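Local coordinates for RNA-dependent RNA Polymerase (Bombyx mori cytoplasmic polyhedrosis virus, PDB 6TZ0), which catalyses RNA-templated RNA synthesis, transcribing the double-stranded viral genome into plus strands and copying plus strands into complementary minus strands, at residues K250-S255 and R300-E305; L763-L768 and T865-Y870; G1052-F1057 and R1188-N1193. All blocks are in the same frame, centred on the assembly; numbering follows the deposited sequence.

Contact 1: K250-S255 and R300-E305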
ATOM      1  N   LYS A 250      -6.496  -8.909 -23.831  1.00 43.32           N
ATOM      2  CA  LYS A 250      -7.448  -8.630 -22.761  1.00 43.32           C
ATOM      3  C   LYS A 250      -8.318  -7.414 -23.070  1.00 43.32           C
ATOM      4  O   LYS A 250      -9.477  -7.363 -22.644  1.00 43.32           O
ATOM      5  CB  LYS A 250      -6.663  -8.467 -21.453  1.00 43.32           C
ATOM      6  CG  LYS A 250      -7.441  -8.246 -20.167  1.00 43.32           C
ATOM      7  CD  LYS A 250      -7.531  -6.781 -19.769  1.00 43.32           C
ATOM      8  CE  LYS A 250      -6.143  -6.205 -19.544  1.00 43.32           C
ATOM      9  NZ  LYS A 250      -5.434  -6.887 -18.429  1.00 43.32           N
ATOM     10  N   GLY A 251      -7.800  -6.443 -23.815  1.00 41.93           N
ATOM     11  CA  GLY A 251      -8.560  -5.241 -24.094  1.00 41.93           C
ATOM     12  C   GLY A 251      -9.266  -5.237 -25.432  1.00 41.93           C
ATOM     13  O   GLY A 251     -10.274  -4.550 -25.599  1.00 41.93           O
ATOM     14  N   ILE A 252      -8.731  -5.991 -26.396  1.00 41.66           N
ATOM     15  CA  ILE A 252      -9.335  -6.076 -27.723  1.00 41.66           C
ATOM     16  C   ILE A 252     -10.678  -6.788 -27.656  1.00 41.66           C
ATOM     17  O   ILE A 252     -11.656  -6.362 -28.280  1.00 41.66           O
ATOM     18  CB  ILE A 252      -8.365  -6.779 -28.690  1.00 41.66           C
ATOM     19  CG1 ILE A 252      -7.112  -5.944 -28.893  1.00 41.66           C
ATOM     20  CG2 ILE A 252      -9.005  -7.049 -30.029  1.00 41.66           C
ATOM     21  CD1 ILE A 252      -6.034  -6.704 -29.619  1.00 41.66           C
ATOM     22  N   GLY A 253     -10.763  -7.852 -26.870  1.00 40.63           N
ATOM     23  CA  GLY A 253     -11.994  -8.593 -26.711  1.00 40.63           C
ATOM     24  C   GLY A 253     -13.076  -7.923 -25.901  1.00 40.63           C
ATOM     25  O   GLY A 253     -14.159  -8.491 -25.743  1.00 40.63           O
ATOM     26  N   ARG A 254     -12.820  -6.725 -25.381  1.00 39.56           N
ATOM     27  CA  ARG A 254     -13.788  -5.971 -24.599  1.00 39.56           C
ATOM     28  C   ARG A 254     -14.213  -4.665 -25.245  1.00 39.56           C
ATOM     29  O   ARG A 254     -15.378  -4.291 -25.130  1.00 39.56           O
ATOM     30  CB  ARG A 254     -13.213  -5.665 -23.213  1.00 39.56           C
ATOM     31  CG  ARG A 254     -13.156  -6.834 -22.248  1.00 39.56           C
ATOM     32  CD  ARG A 254     -12.332  -6.438 -21.034  1.00 39.56           C
ATOM     33  NE  ARG A 254     -12.398  -7.396 -19.938  1.00 39.56           N
ATOM     34  CZ  ARG A 254     -11.622  -8.460 -19.814  1.00 39.56           C
ATOM     35  NH1 ARG A 254     -10.713  -8.730 -20.734  1.00 39.56           N
ATOM     36  NH2 ARG A 254     -11.770  -9.262 -18.774  1.00 39.56           N
ATOM     37  N   SER A 255     -13.308  -3.977 -25.939  1.00 37.50           N
ATOM     38  CA  SER A 255     -13.492  -2.589 -26.351  1.00 37.50           C
ATOM     39  C   SER A 255     -14.396  -2.415 -27.574  1.00 37.50           C
ATOM     40  O   SER A 255     -14.524  -1.293 -28.071  1.00 37.50           O
ATOM     41  CB  SER A 255     -12.128  -1.954 -26.623  1.00 37.50           C
ATOM     42  OG  SER A 255     -11.488  -2.571 -27.721  1.00 37.50           O
ATOM     43  N   ARG A 300     -10.932  -2.692 -35.483  1.00 40.57           N
ATOM     44  CA  ARG A 300     -11.379  -3.780 -36.355  1.00 40.57           C
ATOM     45  C   ARG A 300     -10.203  -4.553 -36.933  1.00 40.57           C
ATOM     46  O   ARG A 300     -10.214  -5.791 -36.948  1.00 40.57           O
ATOM     47  CB  ARG A 300     -12.235  -3.230 -37.495  1.00 40.57           C
ATOM     48  CG  ARG A 300     -13.631  -2.797 -37.145  1.00 40.57           C
ATOM     49  CD  ARG A 300     -14.167  -1.981 -38.299  1.00 40.57           C
ATOM     50  NE  ARG A 300     -15.432  -1.323 -38.000  1.00 40.57           N
ATOM     51  CZ  ARG A 300     -15.987  -0.409 -38.785  1.00 40.57           C
ATOM     52  NH1 ARG A 300     -15.379  -0.043 -39.902  1.00 40.57           N
ATOM     53  NH2 ARG A 300     -17.140   0.147 -38.448  1.00 40.57           N
ATOM     54  N   ALA A 301      -9.180  -3.837 -37.419  1.00 41.93           N
ATOM     55  CA  ALA A 301      -8.026  -4.503 -38.017  1.00 41.93           C
ATOM     56  C   ALA A 301      -7.239  -5.296 -36.981  1.00 41.93           C
ATOM     57  O   ALA A 301      -6.860  -6.450 -37.229  1.00 41.93           O
ATOM     58  CB  ALA A 301      -7.126  -3.476 -38.696  1.00 41.93           C
ATOM     59  N   LYS A 302      -7.025  -4.711 -35.802  1.00 42.40           N
ATOM     60  CA  LYS A 302      -6.307  -5.398 -34.740  1.00 42.40           C
ATOM     61  C   LYS A 302      -7.106  -6.575 -34.200  1.00 42.40           C
ATOM     62  O   LYS A 302      -6.526  -7.601 -33.823  1.00 42.40           O
ATOM     63  CB  LYS A 302      -5.998  -4.398 -33.634  1.00 42.40           C
ATOM     64  CG  LYS A 302      -4.984  -4.836 -32.624  1.00 42.40           C
ATOM     65  CD  LYS A 302      -4.792  -3.752 -31.575  1.00 42.40           C
ATOM     66  CE  LYS A 302      -3.635  -2.830 -31.914  1.00 42.40           C
ATOM     67  NZ  LYS A 302      -3.990  -1.808 -32.938  1.00 42.40           N
ATOM     68  N   ARG A 303      -8.435  -6.460 -34.200  1.00 41.00           N
ATOM     69  CA  ARG A 303      -9.295  -7.542 -33.751  1.00 41.00           C
ATOM     70  C   ARG A 303      -9.273  -8.699 -34.732  1.00 41.00           C
ATOM     71  O   ARG A 303      -9.282  -9.867 -34.325  1.00 41.00           O
ATOM     72  CB  ARG A 303     -10.713  -7.007 -33.586  1.00 41.00           C
ATOM     73  CG  ARG A 303     -11.678  -7.962 -32.958  1.00 41.00           C
ATOM     74  CD  ARG A 303     -13.078  -7.383 -32.870  1.00 41.00           C
ATOM     75  NE  ARG A 303     -13.124  -6.164 -32.076  1.00 41.00           N
ATOM     76  CZ  ARG A 303     -13.476  -4.982 -32.562  1.00 41.00           C
ATOM     77  NH1 ARG A 303     -13.825  -4.872 -33.832  1.00 41.00           N
ATOM     78  NH2 ARG A 303     -13.487  -3.913 -31.783  1.00 41.00           N
ATOM     79  N   ALA A 304      -9.246  -8.395 -36.029  1.00 43.06           N
ATOM     80  CA  ALA A 304      -9.208  -9.455 -37.027  1.00 43.06           C
ATOM     81  C   ALA A 304      -7.858 -10.153 -37.056  1.00 43.06           C
ATOM     82  O   ALA A 304      -7.800 -11.361 -37.305  1.00 43.06           O
ATOM     83  CB  ALA A 304      -9.543  -8.898 -38.407  1.00 43.06           C
ATOM     84  N   GLU A 305      -6.764  -9.430 -36.805  1.00 46.32           N
ATOM     85  CA  GLU A 305      -5.466 -10.092 -36.858  1.00 46.32           C
ATOM     86  C   GLU A 305      -5.043 -10.734 -35.540  1.00 46.32           C
ATOM     87  O   GLU A 305      -4.182 -11.617 -35.553  1.00 46.32           O
ATOM     88  CB  GLU A 305      -4.377  -9.117 -37.318  1.00 46.32           C
ATOM     89  CG  GLU A 305      -4.115  -7.976 -36.371  1.00 46.32           C
ATOM     90  CD  GLU A 305      -3.074  -7.004 -36.891  1.00 46.32           C
ATOM     91  OE1 GLU A 305      -2.528  -7.248 -37.987  1.00 46.32           O
ATOM     92  OE2 GLU A 305      -2.817  -5.988 -36.210  1.00 46.32           O
TER

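Contact 2: L763-L768 and T865-Y870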
ATOM      1  N   LEU A 763     -18.908 -12.720  -0.475  1.00 43.97           N
ATOM      2  CA  LEU A 763     -18.650 -12.770  -1.914  1.00 43.97           C
ATOM      3  C   LEU A 763     -19.934 -12.905  -2.725  1.00 43.97           C
ATOM      4  O   LEU A 763     -20.049 -12.319  -3.814  1.00 43.97           O
ATOM      5  CB  LEU A 763     -17.705 -13.924  -2.228  1.00 43.97           C
ATOM      6  CG  LEU A 763     -16.259 -13.778  -1.772  1.00 43.97           C
ATOM      7  CD1 LEU A 763     -15.550 -15.087  -1.948  1.00 43.97           C
ATOM      8  CD2 LEU A 763     -15.561 -12.712  -2.577  1.00 43.97           C
ATOM      9  N   ILE A 764     -20.900 -13.668  -2.211  1.00 44.28           N
ATOM     10  CA  ILE A 764     -22.208 -13.784  -2.846  1.00 44.28           C
ATOM     11  C   ILE A 764     -22.937 -12.443  -2.834  1.00 44.28           C
ATOM     12  O   ILE A 764     -23.556 -12.051  -3.829  1.00 44.28           O
ATOM     13  CB  ILE A 764     -23.015 -14.907  -2.161  1.00 44.28           C
ATOM     14  CG1 ILE A 764     -22.457 -16.281  -2.539  1.00 44.28           C
ATOM     15  CG2 ILE A 764     -24.486 -14.828  -2.457  1.00 44.28           C
ATOM     16  CD1 ILE A 764     -22.485 -16.569  -4.007  1.00 44.28           C
ATOM     17  N   ASP A 765     -22.828 -11.694  -1.734  1.00 43.60           N
ATOM     18  CA  ASP A 765     -23.432 -10.368  -1.682  1.00 43.60           C
ATOM     19  C   ASP A 765     -22.701  -9.372  -2.575  1.00 43.60           C
ATOM     20  O   ASP A 765     -23.318  -8.421  -3.064  1.00 43.60           O
ATOM     21  CB  ASP A 765     -23.466  -9.866  -0.245  1.00 43.60           C
ATOM     22  CG  ASP A 765     -24.424 -10.652   0.620  1.00 43.60           C
ATOM     23  OD1 ASP A 765     -25.402 -11.199   0.075  1.00 43.60           O
ATOM     24  OD2 ASP A 765     -24.198 -10.725   1.847  1.00 43.60           O
ATOM     25  N   ASP A 766     -21.401  -9.567  -2.805  1.00 42.93           N
ATOM     26  CA  ASP A 766     -20.698  -8.722  -3.764  1.00 42.93           C
ATOM     27  C   ASP A 766     -21.089  -9.031  -5.201  1.00 42.93           C
ATOM     28  O   ASP A 766     -21.022  -8.139  -6.050  1.00 42.93           O
ATOM     29  CB  ASP A 766     -19.186  -8.870  -3.623  1.00 42.93           C
ATOM     30  CG  ASP A 766     -18.660  -8.329  -2.325  1.00 42.93           C
ATOM     31  OD1 ASP A 766     -19.308  -7.443  -1.742  1.00 42.93           O
ATOM     32  OD2 ASP A 766     -17.581  -8.781  -1.887  1.00 42.93           O
ATOM     33  N   LEU A 767     -21.485 -10.267  -5.497  1.00 39.70           N
ATOM     34  CA  LEU A 767     -21.931 -10.644  -6.833  1.00 39.70           C
ATOM     35  C   LEU A 767     -23.418 -10.437  -7.067  1.00 39.70           C
ATOM     36  O   LEU A 767     -24.002 -11.176  -7.854  1.00 39.70           O
ATOM     37  CB  LEU A 767     -21.617 -12.114  -7.112  1.00 39.70           C
ATOM     38  CG  LEU A 767     -20.231 -12.633  -7.452  1.00 39.70           C
ATOM     39  CD1 LEU A 767     -20.285 -14.136  -7.428  1.00 39.70           C
ATOM     40  CD2 LEU A 767     -19.862 -12.151  -8.831  1.00 39.70           C
ATOM     41  N   LEU A 768     -24.060  -9.482  -6.400  1.00 39.61           N
ATOM     42  CA  LEU A 768     -25.515  -9.548  -6.318  1.00 39.61           C
ATOM     43  C   LEU A 768     -26.182  -8.672  -7.376  1.00 39.61           C
ATOM     44  O   LEU A 768     -27.140  -9.103  -8.026  1.00 39.61           O
ATOM     45  CB  LEU A 768     -25.973  -9.167  -4.915  1.00 39.61           C
ATOM     46  CG  LEU A 768     -27.281  -9.802  -4.441  1.00 39.61           C
ATOM     47  CD1 LEU A 768     -27.234  -9.889  -2.942  1.00 39.61           C
ATOM     48  CD2 LEU A 768     -28.515  -9.062  -4.858  1.00 39.61           C
ATOM     49  N   THR A 865     -32.435 -11.181   1.945  1.00 43.64           N
ATOM     50  CA  THR A 865     -32.879 -11.485   3.292  1.00 43.64           C
ATOM     51  C   THR A 865     -31.798 -11.137   4.308  1.00 43.64           C
ATOM     52  O   THR A 865     -30.597 -11.211   4.030  1.00 43.64           O
ATOM     53  CB  THR A 865     -33.297 -12.953   3.409  1.00 43.64           C
ATOM     54  OG1 THR A 865     -33.758 -13.221   4.736  1.00 43.64           O
ATOM     55  CG2 THR A 865     -32.160 -13.884   3.073  1.00 43.64           C
ATOM     56  N   ALA A 866     -32.245 -10.718   5.485  1.00 44.84           N
ATOM     57  CA  ALA A 866     -31.342 -10.258   6.521  1.00 44.84           C
ATOM     58  C   ALA A 866     -30.677 -11.441   7.208  1.00 44.84           C
ATOM     59  O   ALA A 866     -31.205 -12.553   7.251  1.00 44.84           O
ATOM     60  CB  ALA A 866     -32.088  -9.407   7.541  1.00 44.84           C
ATOM     61  N   ARG A 867     -29.499 -11.186   7.752  1.00 46.68           N
ATOM     62  CA  ARG A 867     -28.756 -12.184   8.496  1.00 46.68           C
ATOM     63  C   ARG A 867     -28.668 -11.738   9.944  1.00 46.68           C
ATOM     64  O   ARG A 867     -29.309 -10.770  10.354  1.00 46.68           O
ATOM     65  CB  ARG A 867     -27.370 -12.403   7.893  1.00 46.68           C
ATOM     66  CG  ARG A 867     -27.436 -13.048   6.531  1.00 46.68           C
ATOM     67  CD  ARG A 867     -26.069 -13.292   5.947  1.00 46.68           C
ATOM     68  NE  ARG A 867     -26.163 -13.960   4.656  1.00 46.68           N
ATOM     69  CZ  ARG A 867     -26.191 -13.327   3.491  1.00 46.68           C
ATOM     70  NH1 ARG A 867     -26.281 -14.013   2.362  1.00 46.68           N
ATOM     71  NH2 ARG A 867     -26.111 -12.008   3.456  1.00 46.68           N
ATOM     72  N   GLY A 868     -27.882 -12.465  10.725  1.00 48.76           N
ATOM     73  CA  GLY A 868     -27.791 -12.174  12.137  1.00 48.76           C
ATOM     74  C   GLY A 868     -28.824 -12.942  12.927  1.00 48.76           C
ATOM     75  O   GLY A 868     -29.089 -14.111  12.636  1.00 48.76           O
ATOM     76  N   ALA A 869     -29.437 -12.290  13.913  1.00 47.00           N
ATOM     77  CA  ALA A 869     -30.426 -12.945  14.757  1.00 47.00           C
ATOM     78  C   ALA A 869     -31.764 -13.151  14.061  1.00 47.00           C
ATOM     79  O   ALA A 869     -32.625 -13.839  14.616  1.00 47.00           O
ATOM     80  CB  ALA A 869     -30.633 -12.143  16.041  1.00 47.00           C
ATOM     81  N   TYR A 870     -31.958 -12.581  12.871  1.00 45.80           N
ATOM     82  CA  TYR A 870     -33.211 -12.757  12.147  1.00 45.80           C
ATOM     83  C   TYR A 870     -33.338 -14.155  11.548  1.00 45.80           C
ATOM     84  O   TYR A 870     -34.446 -14.569  11.195  1.00 45.80           O
ATOM     85  CB  TYR A 870     -33.329 -11.670  11.072  1.00 45.80           C
ATOM     86  CG  TYR A 870     -34.632 -11.668  10.308  1.00 45.80           C
ATOM     87  CD1 TYR A 870     -35.825 -11.339  10.938  1.00 45.80           C
ATOM     88  CD2 TYR A 870     -34.666 -11.967   8.952  1.00 45.80           C
ATOM     89  CE1 TYR A 870     -37.015 -11.334  10.249  1.00 45.80           C
ATOM     90  CE2 TYR A 870     -35.853 -11.955   8.249  1.00 45.80           C
ATOM     91  CZ  TYR A 870     -37.025 -11.637   8.906  1.00 45.80           C
ATOM     92  OH  TYR A 870     -38.212 -11.625   8.212  1.00 45.80           O
TER

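Contact 3: G1052-F1057 and R1188-N1193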
ATOM      1  N   GLY A1052     -39.680  -6.958 -14.895  1.00 32.28           N
ATOM      2  CA  GLY A1052     -40.325  -8.154 -14.406  1.00 32.28           C
ATOM      3  C   GLY A1052     -39.564  -8.859 -13.307  1.00 32.28           C
ATOM      4  O   GLY A1052     -40.165  -9.649 -12.571  1.00 32.28           O
ATOM      5  N   SER A1053     -38.270  -8.586 -13.162  1.00 32.38           N
ATOM      6  CA  SER A1053     -37.436  -9.280 -12.195  1.00 32.38           C
ATOM      7  C   SER A1053     -37.737  -8.802 -10.777  1.00 32.38           C
ATOM      8  O   SER A1053     -38.457  -7.828 -10.554  1.00 32.38           O
ATOM      9  CB  SER A1053     -35.962  -9.070 -12.518  1.00 32.38           C
ATOM     10  OG  SER A1053     -35.612  -7.707 -12.389  1.00 32.38           O
ATOM     11  N   ASP A1054     -37.165  -9.513  -9.805  1.00 34.72           N
ATOM     12  CA  ASP A1054     -37.438  -9.221  -8.402  1.00 34.72           C
ATOM     13  C   ASP A1054     -36.679  -8.003  -7.897  1.00 34.72           C
ATOM     14  O   ASP A1054     -37.169  -7.312  -7.003  1.00 34.72           O
ATOM     15  CB  ASP A1054     -37.113 -10.440  -7.542  1.00 34.72           C
ATOM     16  CG  ASP A1054     -38.116 -11.561  -7.726  1.00 34.72           C
ATOM     17  OD1 ASP A1054     -39.300 -11.264  -7.983  1.00 34.72           O
ATOM     18  OD2 ASP A1054     -37.720 -12.738  -7.631  1.00 34.72           O
ATOM     19  N   GLY A1055     -35.495  -7.724  -8.441  1.00 32.42           N
ATOM     20  CA  GLY A1055     -34.794  -6.507  -8.064  1.00 32.42           C
ATOM     21  C   GLY A1055     -35.487  -5.266  -8.593  1.00 32.42           C
ATOM     22  O   GLY A1055     -35.612  -4.261  -7.883  1.00 32.42           O
ATOM     23  N   TRP A1056     -35.965  -5.335  -9.838  1.00 30.17           N
ATOM     24  CA  TRP A1056     -36.787  -4.277 -10.418  1.00 30.17           C
ATOM     25  C   TRP A1056     -38.050  -4.038  -9.608  1.00 30.17           C
ATOM     26  O   TRP A1056     -38.414  -2.890  -9.339  1.00 30.17           O
ATOM     27  CB  TRP A1056     -37.173  -4.650 -11.841  1.00 30.17           C
ATOM     28  CG  TRP A1056     -38.048  -3.657 -12.508  1.00 30.17           C
ATOM     29  CD1 TRP A1056     -37.674  -2.473 -13.056  1.00 30.17           C
ATOM     30  CD2 TRP A1056     -39.470  -3.726 -12.634  1.00 30.17           C
ATOM     31  NE1 TRP A1056     -38.769  -1.816 -13.551  1.00 30.17           N
ATOM     32  CE2 TRP A1056     -39.886  -2.562 -13.297  1.00 30.17           C
ATOM     33  CE3 TRP A1056     -40.430  -4.667 -12.254  1.00 30.17           C
ATOM     34  CZ2 TRP A1056     -41.218  -2.314 -13.596  1.00 30.17           C
ATOM     35  CZ3 TRP A1056     -41.752  -4.418 -12.550  1.00 30.17           C
ATOM     36  CH2 TRP A1056     -42.135  -3.252 -13.215  1.00 30.17           C
ATOM     37  N   PHE A1057     -38.728  -5.110  -9.205  1.00 31.01           N
ATOM     38  CA  PHE A1057     -39.998  -4.960  -8.509  1.00 31.01           C
ATOM     39  C   PHE A1057     -39.787  -4.508  -7.074  1.00 31.01           C
ATOM     40  O   PHE A1057     -40.613  -3.773  -6.527  1.00 31.01           O
ATOM     41  CB  PHE A1057     -40.764  -6.278  -8.568  1.00 31.01           C
ATOM     42  CG  PHE A1057     -42.213  -6.159  -8.226  1.00 31.01           C
ATOM     43  CD1 PHE A1057     -43.086  -5.550  -9.106  1.00 31.01           C
ATOM     44  CD2 PHE A1057     -42.714  -6.697  -7.057  1.00 31.01           C
ATOM     45  CE1 PHE A1057     -44.423  -5.446  -8.811  1.00 31.01           C
ATOM     46  CE2 PHE A1057     -44.054  -6.605  -6.763  1.00 31.01           C
ATOM     47  CZ  PHE A1057     -44.907  -5.973  -7.639  1.00 31.01           C
ATOM     48  N   ARG A1188     -37.509 -10.238   2.269  1.00 44.79           N
ATOM     49  CA  ARG A1188     -37.212 -11.660   2.379  1.00 44.79           C
ATOM     50  C   ARG A1188     -37.966 -12.484   1.338  1.00 44.79           C
ATOM     51  O   ARG A1188     -37.504 -13.564   0.956  1.00 44.79           O
ATOM     52  CB  ARG A1188     -37.527 -12.110   3.811  1.00 44.79           C
ATOM     53  CG  ARG A1188     -37.235 -13.551   4.201  1.00 44.79           C
ATOM     54  CD  ARG A1188     -38.505 -14.363   4.230  1.00 44.79           C
ATOM     55  NE  ARG A1188     -38.293 -15.718   4.722  1.00 44.79           N
ATOM     56  CZ  ARG A1188     -38.384 -16.073   5.996  1.00 44.79           C
ATOM     57  NH1 ARG A1188     -38.694 -15.175   6.916  1.00 44.79           N
ATOM     58  NH2 ARG A1188     -38.178 -17.333   6.349  1.00 44.79           N
ATOM     59  N   SER A1189     -39.095 -11.992   0.842  1.00 41.92           N
ATOM     60  CA  SER A1189     -40.005 -12.794   0.028  1.00 41.92           C
ATOM     61  C   SER A1189     -40.446 -12.047  -1.219  1.00 41.92           C
ATOM     62  O   SER A1189     -41.638 -11.924  -1.501  1.00 41.92           O
ATOM     63  CB  SER A1189     -41.217 -13.209   0.843  1.00 41.92           C
ATOM     64  OG  SER A1189     -41.977 -12.083   1.223  1.00 41.92           O
ATOM     65  N   ILE A1190     -39.491 -11.530  -1.991  1.00 40.06           N
ATOM     66  CA  ILE A1190     -39.842 -10.772  -3.189  1.00 40.06           C
ATOM     67  C   ILE A1190     -40.276 -11.714  -4.306  1.00 40.06           C
ATOM     68  O   ILE A1190     -41.008 -11.322  -5.224  1.00 40.06           O
ATOM     69  CB  ILE A1190     -38.659  -9.889  -3.622  1.00 40.06           C
ATOM     70  CG1 ILE A1190     -38.107  -9.181  -2.408  1.00 40.06           C
ATOM     71  CG2 ILE A1190     -39.105  -8.794  -4.581  1.00 40.06           C
ATOM     72  CD1 ILE A1190     -36.908  -8.379  -2.666  1.00 40.06           C
ATOM     73  N   THR A1191     -39.857 -12.980  -4.228  1.00 40.36           N
ATOM     74  CA  THR A1191     -40.064 -13.914  -5.330  1.00 40.36           C
ATOM     75  C   THR A1191     -41.528 -14.301  -5.486  1.00 40.36           C
ATOM     76  O   THR A1191     -41.980 -14.603  -6.596  1.00 40.36           O
ATOM     77  CB  THR A1191     -39.219 -15.162  -5.117  1.00 40.36           C
ATOM     78  OG1 THR A1191     -39.626 -15.806  -3.906  1.00 40.36           O
ATOM     79  CG2 THR A1191     -37.770 -14.790  -5.000  1.00 40.36           C
ATOM     80  N   SER A1192     -42.286 -14.299  -4.393  1.00 41.99           N
ATOM     81  CA  SER A1192     -43.699 -14.639  -4.493  1.00 41.99           C
ATOM     82  C   SER A1192     -44.576 -13.401  -4.364  1.00 41.99           C
ATOM     83  O   SER A1192     -45.801 -13.509  -4.252  1.00 41.99           O
ATOM     84  CB  SER A1192     -44.061 -15.686  -3.440  1.00 41.99           C
ATOM     85  OG  SER A1192     -43.885 -15.180  -2.130  1.00 41.99           O
ATOM     86  N   ASN A1193     -43.969 -12.219  -4.384  1.00 40.82           N
ATOM     87  CA  ASN A1193     -44.719 -10.982  -4.228  1.00 40.82           C
ATOM     88  C   ASN A1193     -45.280 -10.539  -5.574  1.00 40.82           C
ATOM     89  O   ASN A1193     -44.532 -10.226  -6.502  1.00 40.82           O
ATOM     90  CB  ASN A1193     -43.808  -9.909  -3.629  1.00 40.82           C
ATOM     91  CG  ASN A1193     -44.571  -8.729  -3.066  1.00 40.82           C
ATOM     92  OD1 ASN A1193     -45.787  -8.632  -3.189  1.00 40.82           O
ATOM     93  ND2 ASN A1193     -43.853  -7.838  -2.409  1.00 40.82           N
TER

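Contact 1: K250-S255 and R300-E305
Ile252, in the loop that leads from helix 242-248 to helix 257-264, packs against the aliphatic parts of Lys302 and Arg303 on helix 295-306. The hydrophobic part divides between the two branches of the isoleucine. CD1, at the end of the longer branch, lies 3.7 Å from CG of Lys302, and the two side chains cross at about a right angle. The methyl CG2 turns to the other residue and sits 3.8 Å from CA of Arg303, with CB of Arg303 only slightly farther. At chi1 -65° CG2 points away from the backbone N of Ile252 while CG1 stays beside it, which lets the branches touch successive residues of the helix. Leu306 and Leu307 add further nonpolar cover to Ile252.

The polar part lies within the loop. Arg254 NH1 donates to Lys250 O at 2.7 Å, in the carbonyl plane and on a lone pair. Gly251 O takes two bonds from Ser255, one from OG at 3.1 Å and one from N, reaching it from opposite faces of the carbonyl plane, besides a weak one from Arg254 N. The charged end of Arg254 also forms a salt bridge with Asp483, whereas Arg303 lies buried against Trp256, Asn312 and Ile315.

The closest approaches between the segments are therefore carbon to carbon, and Ile252 provides most of the loop's share of the 193 Å² buried between them. Two basic residues serve here through their methylene chains and backbone, joining loop to helix by van der Waals packing, while the loop's internal hydrogen bonds probably help to hold its shape.

Contact 2: L763-L768 and T865-Y870
Asp765, in the last turn of helix 754-766, meets Arg867 of strand 867-868 in a salt bridge, and this single pair makes up the close part of the contact. Asp765 OD2 lies 2.8 Å from Arg867 NH2. The approach is short but not straight: the N-H...O angle is 116°, so the hydrogen bond within the salt bridge is weak. The carboxylate and guanidinium planes stand 53° apart, and OD2 comes to the guanidinium obliquely, unlike the coplanar fork in which two oxygens face two nitrogens. The second oxygen, OD1, remains 3.5 Å from NH2 of Arg867, consistent with an attraction that is more electrostatic than directional.

The two side chains arrive from opposite directions. Arg867 is extended from CG to NE, and this length lets its guanidinium reach across the 11.6 Å between the CA atoms of Asp765 and Arg867. NE of Arg867 donates to Glu844 O, a second hold that probably helps fix the rotation of the group.

Away from this pair the segments are loosely related. Only 86 Å² is buried between them, and the side chain of Ile764 comes no nearer than 5.2 Å to the other segment. Asp765 itself is buried, while Arg867 is partly exposed.

Beside helix 754-766, Ile764 and Leu767 pack on Leu777 of helix 774-786. Beyond the arginine, strand 867-868 pairs antiparallel with strand 1141-1142, with Ala866 and Tyr870 lying against Leu1184 of helix 1174-1188.

Contact 3: G1052-F1057 and R1188-N1193
Asp1054 lays its carboxylate against the turn that starts at Ile1190, its OD2 meeting the methyl CG2 of Thr1191 at 3.3 Å as the two side chains cross obliquely. CG of Asp1054, anti to the carbonyl carbon (chi1 -72°), carries the carboxylate to Ile1190 O and Thr1191. The other oxygen, OD1, stands 3.2 Å from Ile1190 O; both atoms are acceptors, so this is proximity without a hydrogen bond.

Ile1190 supplies the nonpolar side of the contact. Its CG2 approaches Asp1054 O to 3.4 Å and lies 3.9 Å from Asp1054 CB, so the methyl faces both the backbone and the side chain of the aspartate. The CA atoms of these two residues are 5.9 Å apart, the nearest pair between the segments. Farther along, the Phe1057 ring meets Asn1193 obliquely, its CE2 lying 3.7 Å from Asn1193 O.

The loop is itself folded by a turn: Ile1190 to Asn1193 form a type I beta turn in which Asn1193 N donates to Ile1190 O at 3.2 Å, the same carbonyl oxygen that OD1 of Asp1054 approaches. In all, 248 Å² is buried between the segments, through van der Waals packing, without a hydrogen bond or salt bridge between them.

Ser1053 occupies the N-cap position of helix 1054-1062, so Asp1054 belongs to its first turn. That helix also meets Ile1190 through Ala1058 and Asn1193 through Leu1061. The contact thus sets the start of helix 1054-1062 against the loop joining helix 1174-1188 to strand 1196-1202.

How the contacts relate
Contacts 2 and 3 are neighbours, with centres 16 Å apart, and they touch through Arg1188: its CG packs 3.5 Å from OG1 of Thr865, and Tyr870 OH lies 3.8 Å from its NH1 without a hydrogen bond. Segment 865-870 and both segments of contact 3 lie in the C-terminal region of the polymerase. Contact 1, in the N-terminal region, is remote: its centre is 38 Å from that of contact 2 and 39 Å from that of contact 3, with nearest atoms about 13 Å and 24 Å apart. All three lie away from the ATP, UTP and magnesium sites, including Asp547 and Asp680, and follow one another along the chain without interleaving.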